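PDB 3ZPJ: Ton_1535 from Thermococcus onnurineus, which is of unknown function but folds as a right-handed alpha-solenoid interrupted by a left-handed helical turn. Local coordinates for residues 70-74 against 103-107; 77-82 against 96-100; 158-163 against 187-193; 165-169 against 180-184; 172-176 against 207-211. The contacts are given in a common frame with arbitrary orientation. Residues are numbered along the deposited sequence.

How the contacts relate
All five contacts join consecutive helices of the solenoid, and two of the helix pairs are sampled twice. Contacts 1 and 2 both lie between helices 70-86 and 90-104, touching through A74 and A100; contacts 3 and 4 do the same for helices 151-170 and 174-190, meeting where I187 reaches L165. Contacts 2 and 4 are buried, lie deeper toward the connecting loops, and are near-antiparallel and rich in aromatic side chains. Contacts 1 and 3 lie toward the open ends of their hairpins, only partly buried, where a helix gives way to a turn. Contact 5 carries helix 174-190 on to helix 194-209; buried near the chain's centre, it replaces apolar packing with a serine hydroxyl facing two carbonyls.

Contact 1. Residues 70-74 against 103-107; sequences PANKA and EANEI
Build 70-74 as the first turn of a helix, closed by A74 N to P70 O at 3.0 Å, and let 103-107 run from the last helical residues into a type I turn, A104 to I107. The CA atoms of P70 and E103 lie 5.1 Å apart. The CB of E103 points toward 70-74, 4.0 Å from A74 CB; chi1 m and chi2 m bring its OE1 to 3.6 Å from K73 CD, and its carbonyl O is 3.6 Å from P70 CB. The K73 amine leads away, to the carbonyls of A64 and K65. A104 brings its backbone N to 4.2 Å from A74 CB. E106 CB packs 4.2 Å from P70 CB. I107, an m, t rotamer, closes the row, with CG1 4.1 Å from P70 CB and CD1 4.1 Å from A71 CB. This is the open end of a helical hairpin, where the start of helix 70-86 meets the exit of helix 90-104; helix 110-126 packs against A71, A74 and A104.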
# COMPACT_ATOMS: atom_id res chain seq x y z
N PRO A 70 -13.17 -21.83 18.28
CA PRO A 70 -13.64 -20.58 17.67
C PRO A 70 -12.55 -19.78 16.97
O PRO A 70 -12.80 -19.23 15.89
CB PRO A 70 -14.21 -19.80 18.87
CG PRO A 70 -14.55 -20.84 19.86
CD PRO A 70 -13.50 -21.91 19.70
N ALA A 71 -11.35 -19.71 17.56
CA ALA A 71 -10.26 -18.96 16.94
C ALA A 71 -9.81 -19.62 15.65
O ALA A 71 -9.61 -18.93 14.64
CB ALA A 71 -9.07 -18.84 17.90
N ASN A 72 -9.64 -20.94 15.67
CA ASN A 72 -9.16 -21.63 14.47
C ASN A 72 -10.17 -21.52 13.33
O ASN A 72 -9.80 -21.29 12.18
CB ASN A 72 -8.85 -23.10 14.76
CG ASN A 72 -7.60 -23.29 15.60
OD1 ASN A 72 -6.70 -22.45 15.58
ND2 ASN A 72 -7.55 -24.38 16.36
N LYS A 73 -11.44 -21.68 13.68
CA LYS A 73 -12.53 -21.62 12.73
C LYS A 73 -12.59 -20.26 12.08
O LYS A 73 -12.80 -20.14 10.87
CB LYS A 73 -13.85 -21.86 13.47
CG LYS A 73 -14.88 -22.65 12.68
CD LYS A 73 -16.03 -23.12 13.61
CE LYS A 73 -17.04 -23.99 12.88
NZ LYS A 73 -16.52 -25.39 12.77
N ALA A 74 -12.40 -19.25 12.91
CA ALA A 74 -12.44 -17.87 12.48
C ALA A 74 -11.35 -17.63 11.45
O ALA A 74 -11.61 -17.02 10.41
CB ALA A 74 -12.29 -16.93 13.66
N GLU A 103 -17.70 -16.30 14.88
CA GLU A 103 -16.80 -17.16 15.64
C GLU A 103 -15.86 -16.37 16.55
O GLU A 103 -15.64 -16.75 17.70
CB GLU A 103 -16.00 -18.05 14.69
CG GLU A 103 -16.89 -19.04 13.94
CD GLU A 103 -17.55 -20.04 14.86
OE1 GLU A 103 -16.91 -20.41 15.87
OE2 GLU A 103 -18.70 -20.45 14.59
N ALA A 104 -15.31 -15.27 16.03
CA ALA A 104 -14.51 -14.35 16.84
C ALA A 104 -15.27 -13.92 18.10
O ALA A 104 -14.72 -13.93 19.20
CB ALA A 104 -14.12 -13.15 16.03
N ASN A 105 -16.54 -13.54 17.95
CA ASN A 105 -17.34 -13.08 19.07
C ASN A 105 -17.67 -14.18 20.07
O ASN A 105 -18.40 -13.94 21.03
CB ASN A 105 -18.63 -12.41 18.59
CG ASN A 105 -18.41 -11.01 18.06
OD1 ASN A 105 -17.47 -10.33 18.47
ND2 ASN A 105 -19.27 -10.56 17.16
N GLU A 106 -17.15 -15.38 19.84
CA GLU A 106 -17.40 -16.50 20.76
C GLU A 106 -16.20 -16.70 21.67
O GLU A 106 -16.27 -17.38 22.68
CB GLU A 106 -17.72 -17.77 19.97
CG GLU A 106 -18.92 -18.54 20.49
CD GLU A 106 -20.16 -17.68 20.66
OE1 GLU A 106 -20.34 -16.72 19.87
OE2 GLU A 106 -20.96 -17.96 21.58
N ILE A 107 -15.09 -16.07 21.28
CA ILE A 107 -13.84 -16.11 22.04
C ILE A 107 -13.92 -15.37 23.37
O ILE A 107 -14.44 -14.24 23.44
CB ILE A 107 -12.72 -15.50 21.22
CG1 ILE A 107 -12.64 -16.18 19.85
CG2 ILE A 107 -11.40 -15.63 21.97
CD1 ILE A 107 -11.46 -15.70 18.99

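Contact 2. Residues 77-82 against 96-100; sequences YSIIAS and FFNRA
Both segments are regular helix, with axes 8.1 Å apart at closest approach, running nearly antiparallel at 161° (signed crossing angle -161°). Two close CA pairs set the register: Y77 with A100 at 5.4 Å and A81 with F96 at 5.0 Å. Small residues permit this approach. A81 CB lies 3.7 Å from F96 CB and almost squarely over the F97 ring, a CH-pi contact 3.3 Å from its centroid. F97, chi1 m, swings its ring inward to get there. I80 CG2 covers a face of the F96 ring, 4.0 Å from the centroid, while Y77 CD1 meets F96 CD2 at 3.6 Å near that ring's edge. Y77, also chi1 m, takes R99 CB over its own face, 4.0 Å from its centroid, and sets its CB 4.0 Å from A100 CB. S78 OG sits 3.6 Å from A100 CB but hydrogen-bonds back to A74 O. Helices 53-66 and 110-126 add side chains around this core, as expected of antiparallel helical hairpins stacked side by side in an alpha-solenoid.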
# COMPACT_ATOMS: atom_id res chain seq x y z
N TYR A 77 -12.21 -19.69 8.18
CA TYR A 77 -13.26 -18.98 7.45
C TYR A 77 -12.70 -17.72 6.77
O TYR A 77 -13.13 -17.37 5.67
CB TYR A 77 -14.38 -18.59 8.41
CG TYR A 77 -15.33 -19.70 8.78
CD1 TYR A 77 -15.53 -20.79 7.95
CD2 TYR A 77 -16.04 -19.65 9.97
CE1 TYR A 77 -16.41 -21.80 8.29
CE2 TYR A 77 -16.93 -20.66 10.33
CZ TYR A 77 -17.11 -21.73 9.49
OH TYR A 77 -17.99 -22.73 9.85
N SER A 78 -11.75 -17.05 7.42
CA SER A 78 -11.12 -15.86 6.84
C SER A 78 -10.30 -16.20 5.62
O SER A 78 -10.37 -15.51 4.60
CB SER A 78 -10.21 -15.17 7.85
OG SER A 78 -10.96 -14.63 8.90
N ILE A 79 -9.51 -17.26 5.73
CA ILE A 79 -8.72 -17.77 4.61
C ILE A 79 -9.62 -18.10 3.42
O ILE A 79 -9.36 -17.67 2.29
CB ILE A 79 -7.90 -18.97 5.05
CG1 ILE A 79 -7.00 -18.55 6.22
CG2 ILE A 79 -7.07 -19.54 3.88
CD1 ILE A 79 -6.04 -19.62 6.70
N ILE A 80 -10.69 -18.83 3.68
CA ILE A 80 -11.65 -19.16 2.64
C ILE A 80 -12.28 -17.89 2.06
O ILE A 80 -12.47 -17.77 0.85
CB ILE A 80 -12.74 -20.09 3.22
CG1 ILE A 80 -12.12 -21.46 3.53
CG2 ILE A 80 -13.93 -20.18 2.28
CD1 ILE A 80 -12.98 -22.36 4.38
N ALA A 81 -12.58 -16.94 2.94
CA ALA A 81 -13.25 -15.70 2.56
C ALA A 81 -12.45 -14.84 1.60
O ALA A 81 -12.98 -14.33 0.63
CB ALA A 81 -13.62 -14.89 3.79
N SER A 82 -11.16 -14.65 1.89
CA SER A 82 -10.34 -13.80 1.02
C SER A 82 -10.06 -14.47 -0.33
O SER A 82 -10.01 -13.78 -1.34
CB SER A 82 -9.05 -13.31 1.70
OG SER A 82 -8.19 -14.37 2.06
N PHE A 96 -18.62 -15.74 4.26
CA PHE A 96 -17.57 -16.32 5.10
C PHE A 96 -16.91 -15.35 6.06
O PHE A 96 -16.57 -15.72 7.18
CB PHE A 96 -16.56 -17.14 4.29
CG PHE A 96 -17.05 -18.52 4.01
CD1 PHE A 96 -18.00 -18.74 3.02
CD2 PHE A 96 -16.64 -19.59 4.79
CE1 PHE A 96 -18.49 -20.01 2.78
CE2 PHE A 96 -17.12 -20.86 4.54
CZ PHE A 96 -18.05 -21.07 3.54
N PHE A 97 -16.76 -14.09 5.64
CA PHE A 97 -16.30 -13.07 6.57
C PHE A 97 -17.24 -12.94 7.78
O PHE A 97 -16.79 -12.81 8.91
CB PHE A 97 -16.10 -11.74 5.84
CG PHE A 97 -14.81 -11.68 5.07
CD1 PHE A 97 -13.60 -11.92 5.71
CD2 PHE A 97 -14.81 -11.42 3.70
CE1 PHE A 97 -12.40 -11.87 5.01
CE2 PHE A 97 -13.61 -11.38 3.00
CZ PHE A 97 -12.40 -11.61 3.66
N ASN A 98 -18.54 -13.00 7.54
CA ASN A 98 -19.50 -12.91 8.61
C ASN A 98 -19.46 -14.11 9.53
O ASN A 98 -19.70 -14.00 10.73
CB ASN A 98 -20.90 -12.70 8.06
CG ASN A 98 -21.17 -11.25 7.71
OD1 ASN A 98 -20.90 -10.36 8.52
ND2 ASN A 98 -21.67 -11.01 6.51
N ARG A 99 -19.17 -15.27 8.95
CA ARG A 99 -18.98 -16.46 9.76
C ARG A 99 -17.76 -16.25 10.64
O ARG A 99 -17.79 -16.54 11.84
CB ARG A 99 -18.83 -17.71 8.89
CG ARG A 99 -20.09 -18.09 8.11
CD ARG A 99 -19.98 -19.50 7.54
NE ARG A 99 -20.81 -19.67 6.35
CZ ARG A 99 -21.10 -20.85 5.81
NH1 ARG A 99 -20.63 -21.98 6.35
NH2 ARG A 99 -21.85 -20.90 4.72
N ALA A 100 -16.69 -15.72 10.05
CA ALA A 100 -15.46 -15.43 10.81
C ALA A 100 -15.74 -14.51 12.00
O ALA A 100 -15.40 -14.84 13.13
CB ALA A 100 -14.38 -14.85 9.89

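Contact 3. Residues 158-163 against 187-193; sequences ILRIGD and IFDKLHV
Near the open end of an alpha-solenoid hairpin, helix 151-170 receives the last turn of helix 174-190 by knobs-into-holes packing. The knob is I187, chi1 m and chi2 t, seated among I158, L159, I161 and G162. Its CG2 lies 3.5 Å from I158 O and 3.9 Å from I158 CG2, while its CD1 reaches I161 CG2 at 4.0 Å and G162 N at 3.8 Å. The closest CA pair is G162 with I187, at 6.0 Å. Glycine matters here: a CB at 162 would point at the partner and clash with F188 CE1. F188, chi1 m and chi2 -25°, instead brings its ring up against the backbone, CZ 3.4 Å from G162 C and CE1 3.8 Å from L159 O, the latter at the ring edge. Beyond K190 the helix ends in a Schellman motif: V193 N bonds F188 O at 3.1 Å, H192 N weakly bonds D189 O at 3.5 Å, and H192 turns to positive phi (68/35). V193 takes the N-cap position of helix 194-209. L159, m and t, fills the space before this turn: its CD2 packs 3.8 Å from F188 CD1, 3.7 Å from L191 CD1 and 3.6 Å from V193 CG2. L191, also m and t, sets CD1 3.8 Å from I158 CG2. D163, chi1 m, forms a salt bridge to R196, and its OD1 lies 3.5 Å from F188 CZ.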
# COMPACT_ATOMS: atom_id res chain seq x y z
N ILE A 158 -1.19 -5.73 20.90
CA ILE A 158 -1.27 -4.52 20.11
C ILE A 158 -0.14 -4.40 19.07
O ILE A 158 -0.37 -3.94 17.95
CB ILE A 158 -1.37 -3.30 21.02
CG1 ILE A 158 -2.59 -3.48 21.93
CG2 ILE A 158 -1.54 -2.03 20.21
CD1 ILE A 158 -2.88 -2.33 22.84
N LEU A 159 1.08 -4.84 19.41
CA LEU A 159 2.19 -4.80 18.45
C LEU A 159 1.90 -5.74 17.29
O LEU A 159 2.28 -5.48 16.13
CB LEU A 159 3.53 -5.15 19.12
CG LEU A 159 4.07 -4.08 20.07
CD1 LEU A 159 5.27 -4.55 20.84
CD2 LEU A 159 4.40 -2.81 19.29
N ARG A 160 1.22 -6.84 17.58
CA ARG A 160 0.86 -7.76 16.51
C ARG A 160 -0.17 -7.13 15.53
O ARG A 160 -0.16 -7.38 14.34
CB ARG A 160 0.38 -9.09 17.07
CG ARG A 160 -0.06 -10.09 16.02
CD ARG A 160 1.12 -10.66 15.27
NE ARG A 160 0.69 -11.72 14.35
CZ ARG A 160 1.41 -12.15 13.32
NH1 ARG A 160 2.59 -11.62 13.06
NH2 ARG A 160 0.94 -13.12 12.55
N ILE A 161 -1.06 -6.30 16.05
CA ILE A 161 -1.98 -5.56 15.19
C ILE A 161 -1.17 -4.61 14.31
O ILE A 161 -1.40 -4.54 13.11
CB ILE A 161 -2.95 -4.75 16.03
CG1 ILE A 161 -3.78 -5.71 16.89
CG2 ILE A 161 -3.86 -3.91 15.16
CD1 ILE A 161 -4.93 -5.01 17.59
N GLY A 162 -0.20 -3.92 14.91
CA GLY A 162 0.75 -3.12 14.18
C GLY A 162 1.37 -3.86 13.01
O GLY A 162 1.31 -3.36 11.89
N ASP A 163 1.93 -5.05 13.27
CA ASP A 163 2.57 -5.82 12.21
C ASP A 163 1.57 -6.10 11.10
O ASP A 163 1.89 -5.97 9.92
CB ASP A 163 3.13 -7.14 12.72
CG ASP A 163 4.33 -6.97 13.64
OD1 ASP A 163 4.91 -5.88 13.67
OD2 ASP A 163 4.70 -7.94 14.34
N ILE A 187 0.96 2.90 16.57
CA ILE A 187 1.09 1.80 17.52
C ILE A 187 2.57 1.58 17.90
O ILE A 187 2.90 1.40 19.09
CB ILE A 187 0.49 0.49 16.95
CG1 ILE A 187 -1.03 0.49 17.08
CG2 ILE A 187 1.05 -0.72 17.65
CD1 ILE A 187 -1.70 -0.70 16.34
N PHE A 188 3.44 1.62 16.90
CA PHE A 188 4.86 1.37 17.12
C PHE A 188 5.51 2.52 17.87
O PHE A 188 6.46 2.34 18.64
CB PHE A 188 5.55 1.14 15.78
CG PHE A 188 5.12 -0.13 15.11
CD1 PHE A 188 4.64 -1.19 15.87
CD2 PHE A 188 5.19 -0.28 13.74
CE1 PHE A 188 4.23 -2.36 15.28
CE2 PHE A 188 4.77 -1.46 13.13
CZ PHE A 188 4.31 -2.49 13.90
N ASP A 189 4.98 3.72 17.65
CA ASP A 189 5.43 4.90 18.34
C ASP A 189 5.05 4.86 19.83
O ASP A 189 5.91 5.07 20.70
CB ASP A 189 4.84 6.14 17.70
CG ASP A 189 5.37 7.42 18.30
OD1 ASP A 189 6.61 7.56 18.42
OD2 ASP A 189 4.55 8.28 18.68
N LYS A 190 3.77 4.62 20.12
CA LYS A 190 3.32 4.63 21.52
C LYS A 190 3.89 3.47 22.30
O LYS A 190 4.06 3.57 23.51
CB LYS A 190 1.79 4.58 21.63
CG LYS A 190 1.04 5.67 20.91
CD LYS A 190 1.52 7.06 21.28
CE LYS A 190 0.59 8.09 20.66
NZ LYS A 190 -0.82 7.87 21.10
N LEU A 191 4.18 2.36 21.62
CA LEU A 191 4.61 1.16 22.33
C LEU A 191 6.13 0.95 22.32
O LEU A 191 6.62 -0.11 22.74
CB LEU A 191 3.91 -0.08 21.76
CG LEU A 191 2.44 -0.17 22.13
CD1 LEU A 191 1.93 -1.50 21.67
CD2 LEU A 191 2.28 -0.03 23.64
N HIS A 192 6.86 1.95 21.83
CA HIS A 192 8.31 1.98 22.00
C HIS A 192 9.10 0.91 21.24
O HIS A 192 10.11 0.41 21.73
CB HIS A 192 8.65 1.96 23.48
CG HIS A 192 7.83 2.92 24.28
ND1 HIS A 192 7.21 2.57 25.46
CD2 HIS A 192 7.47 4.20 24.03
CE1 HIS A 192 6.53 3.61 25.91
NE2 HIS A 192 6.67 4.61 25.06
N VAL A 193 8.63 0.54 20.04
CA VAL A 193 9.48 -0.24 19.15
C VAL A 193 10.01 0.66 18.02
O VAL A 193 9.45 0.73 16.93
CB VAL A 193 8.78 -1.50 18.65
CG1 VAL A 193 8.72 -2.53 19.78
CG2 VAL A 193 7.37 -1.15 18.16

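Contact 4. Residues 165-169 against 180-184; sequences LEKAG and FYKMA
The segments 165-169 and 180-184 are both helical, each held internally by an i to i+4 bond (G169 N to L165 O, 2.9 Å; A184 N to F180 O, 3.0 Å). Their axes come within 8.0 Å at an angle of 158°, signed crossing -158°, with CA pairs L165-F180 at 5.2 Å and E166-Y181 at 5.7 Å. Apolar packing centres on L165, an m, t rotamer that sets CD1 3.6 Å from M183 CB, CB 3.9 Å from A184 CB and CD2 4.2 Å from F180 CD2. The same F180 CD2 touches A168 CB at 3.8 Å. Side chains also press on backbone: F180 CB is 3.5 Å from L165 O, Y181 CE1 is 3.6 Å from E166 O at the ring edge, and Y181 OH is 3.6 Å from G169 C. A CB on G169 would clash with Y181 CE1, so its absence admits the tyrosine ring, chi1 m. The polar ends have partners beyond the two segments: Y181 OH hydrogen-bonds D170 and R219, and E166 forms a salt bridge to K203. Helix 130-146 borders this interface through L165, F180 and M183, A168 meets helix 110-126, and helix 194-209 packs on E166 and Y181.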
# COMPACT_ATOMS: atom_id res chain seq x y z
N LEU A 165 -1.32 -4.46 10.39
CA LEU A 165 -1.73 -3.21 9.75
C LEU A 165 -0.69 -2.91 8.68
O LEU A 165 -1.02 -2.67 7.53
CB LEU A 165 -1.82 -2.06 10.77
CG LEU A 165 -3.07 -1.99 11.64
CD1 LEU A 165 -2.81 -1.11 12.85
CD2 LEU A 165 -4.27 -1.48 10.86
N GLU A 166 0.58 -3.01 9.06
CA GLU A 166 1.69 -2.73 8.16
C GLU A 166 1.69 -3.64 6.94
O GLU A 166 1.88 -3.16 5.81
CB GLU A 166 3.04 -2.79 8.88
CG GLU A 166 4.21 -2.36 7.99
CD GLU A 166 5.58 -2.59 8.62
OE1 GLU A 166 5.65 -3.18 9.72
OE2 GLU A 166 6.59 -2.17 8.00
N LYS A 167 1.46 -4.93 7.14
CA LYS A 167 1.49 -5.86 6.02
C LYS A 167 0.28 -5.64 5.09
O LYS A 167 0.40 -5.77 3.87
CB LYS A 167 1.58 -7.32 6.50
CG LYS A 167 1.40 -8.37 5.40
CD LYS A 167 2.72 -8.85 4.86
CE LYS A 167 2.53 -9.97 3.82
NZ LYS A 167 2.51 -11.36 4.36
N ALA A 168 -0.86 -5.29 5.66
CA ALA A 168 -2.03 -4.94 4.86
C ALA A 168 -1.69 -3.75 3.98
O ALA A 168 -1.88 -3.78 2.76
CB ALA A 168 -3.21 -4.61 5.77
N GLY A 169 -1.17 -2.70 4.61
CA GLY A 169 -0.69 -1.55 3.88
C GLY A 169 0.22 -1.91 2.72
O GLY A 169 0.00 -1.46 1.59
N PHE A 180 -3.69 2.47 6.96
CA PHE A 180 -3.12 1.31 7.63
C PHE A 180 -1.75 1.66 8.19
O PHE A 180 -1.42 1.32 9.33
CB PHE A 180 -3.01 0.13 6.65
CG PHE A 180 -4.35 -0.35 6.15
CD1 PHE A 180 -4.98 0.30 5.10
CD2 PHE A 180 -4.99 -1.42 6.76
CE1 PHE A 180 -6.22 -0.11 4.65
CE2 PHE A 180 -6.23 -1.84 6.31
CZ PHE A 180 -6.85 -1.19 5.25
N TYR A 181 -0.96 2.33 7.37
CA TYR A 181 0.36 2.76 7.80
C TYR A 181 0.33 3.75 8.97
O TYR A 181 1.16 3.67 9.88
CB TYR A 181 1.10 3.40 6.63
CG TYR A 181 1.64 2.47 5.59
CD1 TYR A 181 1.99 1.16 5.88
CD2 TYR A 181 1.84 2.93 4.29
CE1 TYR A 181 2.51 0.30 4.86
CE2 TYR A 181 2.35 2.11 3.30
CZ TYR A 181 2.68 0.81 3.57
OH TYR A 181 3.20 0.06 2.53
N LYS A 182 -0.61 4.69 8.95
CA LYS A 182 -0.69 5.66 10.03
C LYS A 182 -1.01 4.97 11.36
O LYS A 182 -0.43 5.31 12.38
CB LYS A 182 -1.76 6.71 9.75
CG LYS A 182 -1.70 7.35 8.39
CD LYS A 182 -0.74 8.50 8.31
CE LYS A 182 -1.09 9.35 7.11
NZ LYS A 182 -2.55 9.67 7.12
N MET A 183 -1.93 4.00 11.33
CA MET A 183 -2.33 3.26 12.55
C MET A 183 -1.15 2.44 13.07
O MET A 183 -0.82 2.48 14.27
CB MET A 183 -3.57 2.38 12.33
CG MET A 183 -4.36 2.11 13.63
SD MET A 183 -5.90 1.17 13.54
CE MET A 183 -6.49 1.70 11.98
N ALA A 184 -0.45 1.76 12.17
CA ALA A 184 0.71 0.97 12.56
C ALA A 184 1.78 1.85 13.20
O ALA A 184 2.30 1.52 14.28
CB ALA A 184 1.27 0.19 11.36

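Contact 5. Residues 172-176 against 207-211; sequences LPSNE and AKTVY
This is a small, largely polar contact between the start of one solenoid helix and the end of the next, near the chain's centre, where helix 174-190 begins beside the C-terminal end of helix 194-209. P173 takes the N-cap position and S174 opens the helix, with a weak E176 N to P173 O bond of 3.0 Å; in 207-211, V210 is the first residue to leave helical angles. The CA atoms of S174 and A207 are 5.0 Å apart. S174 points toward its partner with chi1 m, so OG stands before two carbonyls: A207 O, in the last turn of helix 194-209, at 3.1 Å, and V210 O, just beyond its end, at 2.9 Å. The one proton may bond either. Backbone bonding to G214 and the R219 side chain close in around S174. Y211, chi1 t and chi2 85°, brings its ring alongside the first turn, with CD1 4.0 Å from S174 CB and OH 3.3 Å from N175 CB.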
# COMPACT_ATOMS: atom_id res chain seq x y z
N LEU A 172 -1.46 -2.95 -0.45
CA LEU A 172 -2.43 -2.02 -1.04
C LEU A 172 -1.77 -0.92 -1.87
O LEU A 172 -0.60 -0.61 -1.68
CB LEU A 172 -3.27 -1.37 0.05
CG LEU A 172 -4.19 -2.34 0.78
CD1 LEU A 172 -4.83 -1.68 2.00
CD2 LEU A 172 -5.26 -2.88 -0.17
N PRO A 173 -2.54 -0.34 -2.80
CA PRO A 173 -2.02 0.86 -3.45
C PRO A 173 -1.95 2.03 -2.46
O PRO A 173 -2.66 2.02 -1.43
CB PRO A 173 -3.07 1.14 -4.54
CG PRO A 173 -4.34 0.51 -4.01
CD PRO A 173 -3.86 -0.73 -3.31
N SER A 174 -1.09 3.01 -2.76
CA SER A 174 -0.81 4.14 -1.86
C SER A 174 -2.06 4.79 -1.27
O SER A 174 -2.10 5.05 -0.07
CB SER A 174 0.06 5.21 -2.55
OG SER A 174 1.41 4.79 -2.74
N ASN A 175 -3.08 5.06 -2.08
CA ASN A 175 -4.22 5.80 -1.55
C ASN A 175 -4.95 4.97 -0.49
O ASN A 175 -5.44 5.50 0.50
CB ASN A 175 -5.18 6.26 -2.64
CG ASN A 175 -5.78 5.12 -3.40
OD1 ASN A 175 -5.14 4.09 -3.62
ND2 ASN A 175 -7.03 5.27 -3.81
N GLU A 176 -5.00 3.67 -0.70
CA GLU A 176 -5.66 2.80 0.26
C GLU A 176 -4.73 2.44 1.40
O GLU A 176 -5.18 2.27 2.53
CB GLU A 176 -6.21 1.56 -0.44
CG GLU A 176 -7.33 1.90 -1.44
CD GLU A 176 -7.67 0.73 -2.36
OE1 GLU A 176 -7.02 -0.35 -2.24
OE2 GLU A 176 -8.59 0.88 -3.20
N ALA A 207 4.94 6.04 0.22
CA ALA A 207 3.58 6.00 -0.30
C ALA A 207 3.10 7.40 -0.71
O ALA A 207 2.40 7.55 -1.70
CB ALA A 207 2.61 5.38 0.70
N LYS A 208 3.49 8.42 0.05
CA LYS A 208 3.09 9.80 -0.24
C LYS A 208 3.78 10.34 -1.48
O LYS A 208 3.18 11.09 -2.24
CB LYS A 208 3.39 10.73 0.94
CG LYS A 208 2.25 10.88 1.92
CD LYS A 208 2.70 11.62 3.18
CE LYS A 208 1.64 11.51 4.27
NZ LYS A 208 2.12 12.04 5.59
N THR A 209 5.04 9.96 -1.68
CA THR A 209 5.84 10.47 -2.78
C THR A 209 5.44 9.79 -4.08
O THR A 209 5.23 10.44 -5.11
CB THR A 209 7.33 10.20 -2.56
OG1 THR A 209 7.72 10.65 -1.26
CG2 THR A 209 8.17 10.90 -3.64
N VAL A 210 5.36 8.46 -4.05
CA VAL A 210 4.96 7.69 -5.23
C VAL A 210 3.51 7.24 -5.00
O VAL A 210 3.26 6.15 -4.47
CB VAL A 210 5.88 6.49 -5.42
CG1 VAL A 210 5.60 5.82 -6.75
CG2 VAL A 210 7.33 6.92 -5.37
N TYR A 211 2.58 8.10 -5.40
CA TYR A 211 1.18 8.01 -5.01
C TYR A 211 0.31 7.51 -6.14
O TYR A 211 -0.37 6.49 -6.01
CB TYR A 211 0.68 9.39 -4.57
CG TYR A 211 -0.66 9.36 -3.87
CD1 TYR A 211 -0.73 9.12 -2.50
CD2 TYR A 211 -1.85 9.61 -4.56
CE1 TYR A 211 -1.95 9.10 -1.85
CE2 TYR A 211 -3.08 9.60 -3.90
CZ TYR A 211 -3.11 9.34 -2.54
OH TYR A 211 -4.29 9.30 -1.85